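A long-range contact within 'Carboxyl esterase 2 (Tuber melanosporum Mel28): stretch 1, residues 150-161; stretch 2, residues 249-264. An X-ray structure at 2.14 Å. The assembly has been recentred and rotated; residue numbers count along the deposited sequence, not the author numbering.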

# COMPACT_ATOMS: atom_id res chain seq x y z
N LEU A 150 21.33 8.90 21.45
CA LEU A 150 21.91 8.07 20.41
C LEU A 150 23.11 7.24 20.89
O LEU A 150 23.80 7.62 21.83
CB LEU A 150 22.32 8.96 19.23
CG LEU A 150 21.13 9.77 18.69
CD1 LEU A 150 21.56 10.85 17.71
CD2 LEU A 150 20.14 8.84 18.00
N THR A 151 23.37 6.12 20.22
CA THR A 151 24.57 5.34 20.49
C THR A 151 25.81 6.06 19.95
O THR A 151 25.70 6.84 19.01
CB THR A 151 24.47 3.94 19.87
OG1 THR A 151 24.44 4.07 18.44
CG2 THR A 151 23.22 3.21 20.34
N PRO A 152 26.99 5.82 20.55
CA PRO A 152 27.21 4.93 21.70
C PRO A 152 27.19 5.64 23.05
O PRO A 152 27.66 5.06 24.03
CB PRO A 152 28.60 4.36 21.42
CG PRO A 152 29.32 5.51 20.75
CD PRO A 152 28.27 6.31 19.99
N LYS A 153 26.65 6.86 23.11
CA LYS A 153 26.52 7.56 24.38
C LYS A 153 25.73 6.70 25.37
O LYS A 153 26.00 6.69 26.57
CB LYS A 153 25.85 8.92 24.18
CG LYS A 153 26.48 9.65 23.01
CD LYS A 153 26.20 11.15 22.98
CE LYS A 153 27.02 11.78 21.84
NZ LYS A 153 27.25 10.77 20.75
N VAL A 154 24.73 5.98 24.86
CA VAL A 154 24.07 4.93 25.61
C VAL A 154 23.97 3.68 24.74
O VAL A 154 24.37 3.70 23.58
CB VAL A 154 22.66 5.34 26.07
CG1 VAL A 154 22.73 6.53 27.02
CG2 VAL A 154 21.77 5.64 24.85
N ALA A 155 23.48 2.59 25.32
CA ALA A 155 23.24 1.38 24.55
C ALA A 155 21.91 0.76 24.94
O ALA A 155 21.28 1.18 25.92
CB ALA A 155 24.36 0.37 24.78
N TYR A 156 21.48 -0.23 24.17
CA TYR A 156 20.33 -1.04 24.56
C TYR A 156 20.46 -1.42 26.02
O TYR A 156 21.55 -1.78 26.47
CB TYR A 156 20.25 -2.29 23.69
CG TYR A 156 19.28 -3.33 24.22
CD1 TYR A 156 17.92 -3.24 23.94
CD2 TYR A 156 19.73 -4.38 25.01
CE1 TYR A 156 17.04 -4.15 24.44
CE2 TYR A 156 18.85 -5.31 25.51
CZ TYR A 156 17.50 -5.20 25.22
OH TYR A 156 16.61 -6.11 25.71
N PRO A 157 19.36 -1.37 26.79
CA PRO A 157 17.97 -1.03 26.46
C PRO A 157 17.60 0.41 26.81
O PRO A 157 16.41 0.70 27.00
CB PRO A 157 17.18 -2.00 27.34
CG PRO A 157 18.01 -2.04 28.60
CD PRO A 157 19.46 -1.91 28.16
N VAL A 158 18.58 1.29 26.94
CA VAL A 158 18.29 2.64 27.40
C VAL A 158 17.42 3.45 26.41
O VAL A 158 16.45 4.07 26.84
CB VAL A 158 19.62 3.39 27.74
CG1 VAL A 158 19.36 4.86 28.02
CG2 VAL A 158 20.27 2.73 28.96
N PRO A 159 17.73 3.43 25.09
CA PRO A 159 16.82 4.17 24.20
C PRO A 159 15.38 3.59 24.24
O PRO A 159 14.41 4.36 24.20
CB PRO A 159 17.45 4.00 22.82
CG PRO A 159 18.94 3.75 23.11
CD PRO A 159 18.91 2.90 24.37
N ASN A 160 15.26 2.27 24.33
CA ASN A 160 13.97 1.63 24.49
C ASN A 160 13.21 2.15 25.71
O ASN A 160 12.03 2.49 25.62
CB ASN A 160 14.14 0.12 24.61
CG ASN A 160 15.06 -0.45 23.54
OD1 ASN A 160 16.23 -0.09 23.46
ND2 ASN A 160 14.53 -1.34 22.71
N GLU A 161 13.90 2.20 26.84
CA GLU A 161 13.28 2.63 28.09
C GLU A 161 13.02 4.13 28.10
O GLU A 161 12.08 4.59 28.74
CB GLU A 161 14.13 2.21 29.29
CG GLU A 161 14.23 0.68 29.48
CD GLU A 161 12.92 0.01 29.89
OE1 GLU A 161 11.96 0.71 30.26
OE2 GLU A 161 12.86 -1.23 29.88
N SER A 249 26.15 -3.41 16.51
CA SER A 249 27.30 -3.53 17.41
C SER A 249 27.40 -2.34 18.36
O SER A 249 27.94 -2.47 19.45
CB SER A 249 28.61 -3.70 16.62
OG SER A 249 29.04 -2.47 16.08
N LEU A 250 26.88 -1.18 17.96
CA LEU A 250 26.86 -0.03 18.85
C LEU A 250 25.66 -0.05 19.79
O LEU A 250 25.76 0.37 20.95
CB LEU A 250 26.86 1.29 18.07
CG LEU A 250 28.09 1.58 17.23
CD1 LEU A 250 28.10 3.04 16.81
CD2 LEU A 250 29.35 1.23 18.00
N PHE A 251 24.52 -0.53 19.29
CA PHE A 251 23.27 -0.53 20.05
C PHE A 251 23.21 -1.74 20.99
O PHE A 251 22.85 -1.61 22.15
CB PHE A 251 22.08 -0.52 19.08
CG PHE A 251 20.74 -0.60 19.74
CD1 PHE A 251 20.30 0.41 20.59
CD2 PHE A 251 19.88 -1.67 19.47
CE1 PHE A 251 19.05 0.36 21.18
CE2 PHE A 251 18.63 -1.73 20.06
CZ PHE A 251 18.21 -0.72 20.91
N THR A 252 23.62 -2.90 20.48
CA THR A 252 23.69 -4.12 21.28
C THR A 252 25.10 -4.73 21.16
O THR A 252 25.28 -5.73 20.47
CB THR A 252 22.64 -5.17 20.85
OG1 THR A 252 22.65 -5.28 19.42
CG2 THR A 252 21.24 -4.77 21.31
N PRO A 253 26.10 -4.10 21.82
CA PRO A 253 27.48 -4.59 21.77
C PRO A 253 27.63 -6.02 22.29
O PRO A 253 28.50 -6.75 21.83
CB PRO A 253 28.24 -3.60 22.67
CG PRO A 253 27.19 -2.90 23.48
CD PRO A 253 25.98 -2.86 22.61
N ASP A 254 26.79 -6.42 23.24
CA ASP A 254 26.76 -7.81 23.70
C ASP A 254 25.77 -8.61 22.85
O ASP A 254 24.56 -8.41 22.96
CB ASP A 254 26.38 -7.87 25.19
CG ASP A 254 26.38 -9.30 25.75
OD1 ASP A 254 26.65 -10.25 25.00
OD2 ASP A 254 26.07 -9.46 26.94
N PRO A 255 26.28 -9.51 22.00
CA PRO A 255 25.41 -10.28 21.09
C PRO A 255 24.30 -11.04 21.80
O PRO A 255 23.26 -11.26 21.18
CB PRO A 255 26.38 -11.25 20.40
CG PRO A 255 27.68 -11.13 21.13
CD PRO A 255 27.70 -9.77 21.74
N LYS A 256 24.47 -11.38 23.08
CA LYS A 256 23.43 -12.10 23.80
C LYS A 256 22.19 -11.24 24.05
O LYS A 256 21.09 -11.76 24.24
CB LYS A 256 23.97 -12.61 25.14
CG LYS A 256 25.21 -13.50 24.99
CD LYS A 256 25.69 -14.03 26.35
CE LYS A 256 25.49 -12.99 27.46
NZ LYS A 256 25.14 -13.61 28.77
N SER A 257 22.39 -9.92 24.05
CA SER A 257 21.29 -8.98 24.21
C SER A 257 20.31 -9.10 23.06
O SER A 257 19.11 -8.93 23.24
CB SER A 257 21.81 -7.55 24.30
OG SER A 257 22.76 -7.40 25.33
N ARG A 258 20.84 -9.41 21.88
CA ARG A 258 20.05 -9.45 20.66
C ARG A 258 18.97 -10.53 20.67
O ARG A 258 18.03 -10.48 19.88
CB ARG A 258 20.97 -9.64 19.46
CG ARG A 258 22.00 -8.54 19.34
CD ARG A 258 23.04 -8.86 18.31
NE ARG A 258 24.19 -7.98 18.46
CZ ARG A 258 25.34 -8.12 17.80
NH1 ARG A 258 25.49 -9.11 16.94
NH2 ARG A 258 26.33 -7.27 18.01
N LEU A 259 19.11 -11.50 21.58
CA LEU A 259 18.15 -12.60 21.66
C LEU A 259 16.95 -12.24 22.52
O LEU A 259 15.92 -12.92 22.47
CB LEU A 259 18.82 -13.86 22.21
CG LEU A 259 19.94 -14.47 21.36
CD1 LEU A 259 20.62 -15.58 22.12
CD2 LEU A 259 19.40 -14.97 20.03
N GLU A 260 17.09 -11.18 23.32
CA GLU A 260 16.01 -10.75 24.20
C GLU A 260 14.85 -10.17 23.41
O GLU A 260 15.05 -9.52 22.38
CB GLU A 260 16.53 -9.73 25.20
CG GLU A 260 17.60 -10.28 26.13
CD GLU A 260 18.19 -9.23 27.05
OE1 GLU A 260 17.57 -8.15 27.21
OE2 GLU A 260 19.27 -9.48 27.61
N ASP A 261 13.63 -10.42 23.88
CA ASP A 261 12.46 -9.95 23.17
C ASP A 261 12.37 -8.42 23.17
O ASP A 261 11.92 -7.83 22.20
CB ASP A 261 11.19 -10.58 23.76
CG ASP A 261 11.08 -10.39 25.26
OD1 ASP A 261 12.03 -9.84 25.86
OD2 ASP A 261 10.05 -10.79 25.85
N VAL A 262 12.84 -7.77 24.24
CA VAL A 262 12.82 -6.31 24.28
C VAL A 262 13.70 -5.72 23.18
O VAL A 262 13.34 -4.72 22.56
CB VAL A 262 13.26 -5.77 25.66
CG1 VAL A 262 13.35 -4.23 25.65
CG2 VAL A 262 12.30 -6.24 26.74
N ALA A 263 14.84 -6.35 22.91
CA ALA A 263 15.71 -5.92 21.81
C ALA A 263 15.15 -6.30 20.44
O ALA A 263 15.22 -5.54 19.47
CB ALA A 263 17.11 -6.51 21.97
N SER A 264 14.61 -7.51 20.38
CA SER A 264 14.16 -8.10 19.14
C SER A 264 12.73 -8.60 19.30
O SER A 264 12.51 -9.77 19.59
CB SER A 264 15.09 -9.24 18.73
OG SER A 264 16.41 -8.76 18.51

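Two segments of one chain, at least 91 residues apart in sequence wherever they touch, pack together and bury 612 Å² between them. Stretch 1 is mostly loop, with cis peptide bonds before Pro152 and Pro157; Pro157 is the N-cap of the helix that starts at Val158 and runs on beyond the stretch. Stretch 2 opens with the end of a helix, leaves helical geometry at Thr252, and passes through a short 3-10 segment at Ser257 to Leu259. The CA atoms come closest at Ala155 and Phe251, where Ala155 CA lies 4.9 Å from Phe251 CA. Next to this point Tyr156 N donates a hydrogen bond to Phe251 O (2.8 Å, N-H...O angle 151°), tying the loop to the carbonyl of the last helical residue before Thr252. Ala155 CB rests 3.6 Å from the same Phe251 O and 4.2 Å from Pro253 CD.

Tyr156 has the largest covered area in the contact and reaches along stretch 2 with chi1 in the t well. Its CB sits over one face of the Phe251 ring, 3.8 Å from the centroid and only 13° off the normal, a CH-pi contact. The two rings also form an offset edge-to-face pair, the edge of Tyr156 toward the face of Phe251, with centroids 5.8 Å apart and planes at 72°. Farther out, Ala263 CB covers one face of the tyrosine ring, 3.8 Å from its centroid, while Val262 CG1 approaches obliquely, 3.9 Å from Tyr156 CE1. Thr252 CG2 packs 3.6 Å from Tyr156 CB, and Ser257 CB lies 3.9 Å from Tyr156 CD2. At the tip, Tyr156 OH donates a hydrogen bond to Glu260 OE1 (2.7 Å), so the phenol ends on a carboxylate after crossing apolar surroundings.

Phe251 points its CA-to-CB bond sideways, but with chi1 at 177° its ring comes nearer to stretch 1. Three residues meet the ring edge: Thr151 CG2 is 4.1 Å from Phe251 CD1, Pro159 CG is 3.9 Å from Phe251 CE1, and Asn160 OD1 is 3.3 Å from Phe251 CZ. That amide oxygen is buried by the contact without a polar partner in the model, whereas Asn160 ND2 is hydrogen-bonded elsewhere in the structure. Leu250 extends the packing beside Phe251, its CB 3.7 Å from Thr151 OG1.

Within stretch 2, the CA-to-CB bond of Arg258 points away from stretch 1, and its side chain braces the residue after the helix: Arg258 NH2 and NE donate to Thr252 O, at 3.1 Å and 3.2 Å.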